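Putative lipoprotein (Parabacteroides distasonis ATCC 8503, PDB 3JX8) is of uncertain function, but is a putative lipoprotein with an adhesin-like, probably beta-solenoid domain that may act in cell adhesion or lipid binding. Local coordinates at residues I18-Y23 and I91-K96. Numbering follows the deposited sequence.
Sequences IKISDY and IKSNSK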
# COMPACT_ATOMS: atom_id res chain seq x y z
N ILE A 18 -27.17 -14.36 -20.42
CA ILE A 18 -27.89 -14.13 -19.17
C ILE A 18 -28.62 -12.80 -19.22
O ILE A 18 -28.04 -11.76 -19.53
CB ILE A 18 -26.92 -14.19 -17.98
CG1 ILE A 18 -26.21 -15.55 -17.97
CG2 ILE A 18 -27.67 -13.99 -16.68
CD1 ILE A 18 -24.91 -15.57 -17.24
N LYS A 19 -29.92 -12.86 -18.94
CA LYS A 19 -30.78 -11.68 -18.97
C LYS A 19 -30.39 -10.75 -17.84
O LYS A 19 -30.32 -11.17 -16.68
CB LYS A 19 -32.26 -12.07 -18.84
CG LYS A 19 -33.26 -11.00 -19.29
N ILE A 20 -30.12 -9.50 -18.18
CA ILE A 20 -29.72 -8.52 -17.20
C ILE A 20 -30.31 -7.14 -17.47
O ILE A 20 -30.55 -6.78 -18.60
CB ILE A 20 -28.18 -8.40 -17.15
CG1 ILE A 20 -27.60 -7.98 -18.49
CG2 ILE A 20 -27.54 -9.69 -16.72
CD1 ILE A 20 -26.19 -7.36 -18.35
N SER A 21 -30.51 -6.35 -16.41
CA SER A 21 -30.74 -4.91 -16.54
C SER A 21 -29.42 -4.21 -16.73
O SER A 21 -28.35 -4.79 -16.52
CB SER A 21 -31.30 -4.31 -15.25
OG SER A 21 -32.40 -5.06 -14.80
N ASP A 22 -29.51 -2.92 -17.03
CA ASP A 22 -28.34 -2.08 -17.08
C ASP A 22 -27.64 -2.04 -15.74
O ASP A 22 -28.24 -2.28 -14.70
CB ASP A 22 -28.71 -0.64 -17.47
CG ASP A 22 -27.49 0.18 -17.90
OD1 ASP A 22 -26.61 -0.38 -18.58
OD2 ASP A 22 -27.42 1.36 -17.59
N TYR A 23 -26.35 -1.74 -15.80
CA TYR A 23 -25.53 -1.63 -14.63
C TYR A 23 -24.51 -0.56 -14.91
O TYR A 23 -24.16 -0.33 -16.04
CB TYR A 23 -24.85 -2.98 -14.33
CG TYR A 23 -23.97 -3.54 -15.45
CD1 TYR A 23 -22.63 -3.20 -15.54
CD2 TYR A 23 -24.50 -4.42 -16.40
CE1 TYR A 23 -21.82 -3.72 -16.56
CE2 TYR A 23 -23.69 -4.97 -17.41
CZ TYR A 23 -22.35 -4.61 -17.48
OH TYR A 23 -21.55 -5.14 -18.47
N ILE A 91 -16.09 -13.98 -20.81
CA ILE A 91 -17.25 -13.19 -20.49
C ILE A 91 -17.30 -12.03 -21.50
O ILE A 91 -16.28 -11.40 -21.79
CB ILE A 91 -17.16 -12.60 -19.06
CG1 ILE A 91 -16.98 -13.73 -18.04
CG2 ILE A 91 -18.40 -11.70 -18.77
CD1 ILE A 91 -16.58 -13.28 -16.61
N LYS A 92 -18.48 -11.78 -22.05
CA LYS A 92 -18.70 -10.60 -22.88
C LYS A 92 -19.89 -9.85 -22.31
O LYS A 92 -20.95 -10.43 -22.04
CB LYS A 92 -18.93 -10.99 -24.34
CG LYS A 92 -17.69 -11.56 -25.01
CD LYS A 92 -17.85 -11.65 -26.50
CE LYS A 92 -16.58 -12.20 -27.15
NZ LYS A 92 -16.51 -11.81 -28.59
N SER A 93 -19.73 -8.55 -22.10
CA SER A 93 -20.86 -7.79 -21.57
C SER A 93 -20.78 -6.35 -21.99
O SER A 93 -19.71 -5.86 -22.34
CB SER A 93 -20.93 -7.91 -20.04
OG SER A 93 -22.16 -7.43 -19.53
N ASN A 94 -21.93 -5.68 -21.97
CA ASN A 94 -21.98 -4.25 -22.16
C ASN A 94 -23.08 -3.58 -21.35
O ASN A 94 -24.05 -4.22 -20.91
CB ASN A 94 -22.08 -3.91 -23.64
CG ASN A 94 -23.32 -4.50 -24.30
OD1 ASN A 94 -24.42 -3.95 -24.19
ND2 ASN A 94 -23.13 -5.59 -25.00
N SER A 95 -22.90 -2.29 -21.10
CA SER A 95 -23.89 -1.47 -20.40
C SER A 95 -23.71 -0.06 -20.91
O SER A 95 -22.79 0.19 -21.71
CB SER A 95 -23.71 -1.50 -18.88
OG SER A 95 -22.53 -0.84 -18.49
N LYS A 96 -24.57 0.85 -20.46
CA LYS A 96 -24.52 2.21 -20.98
C LYS A 96 -23.26 2.92 -20.50
O LYS A 96 -22.62 3.63 -21.27
CB LYS A 96 -25.79 2.98 -20.61
CG LYS A 96 -27.11 2.26 -21.05
CD LYS A 96 -27.73 2.81 -22.32
CE LYS A 96 -28.67 1.79 -23.08
NZ LYS A 96 -29.50 0.89 -22.19
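The hydroxyl of Ser93 is gripped twice: Tyr23 OH donates to Ser93 OG at 2.6 Å, and the same OG is hydrogen-bonded to the carbonyl oxygen of Tyr44 on strand 44-50. This contact lies near the N-terminal end of a beta-solenoid of mainly parallel strands, consistent with the pectate-lyase-like family, where the loop between strands 13-17 and 25-29 passes over the end of strand 89-95. Tyr23 suits its place because its ring offers a flat apolar face to Ser95 while its hydroxyl reaches Ser93. Ser95 CB lies 3.6 Å from the ring centroid in a CH-pi contact almost on the ring normal. A serine is small enough to fit against the ring, and Ser95 OG is hydrogen-bonded to the phenol oxygen of Tyr36 on strand 33-38. At the ring's edge, in its plane, stands CD1 of Ile20, whose side chain also packs on Val61. Beyond the strand, Asp22 OD1 accepts the backbone N-H of Lys96 at 3.0 Å, nearly straight at 165°. Asp22 CG is anti to its backbone N (chi1 -164°). OD1 is met on its syn side, while Asp22 OD2, hydrogen-bonded to a glycerol probably from the crystallisation liquor, lies 3.6 Å from Lys96 CG.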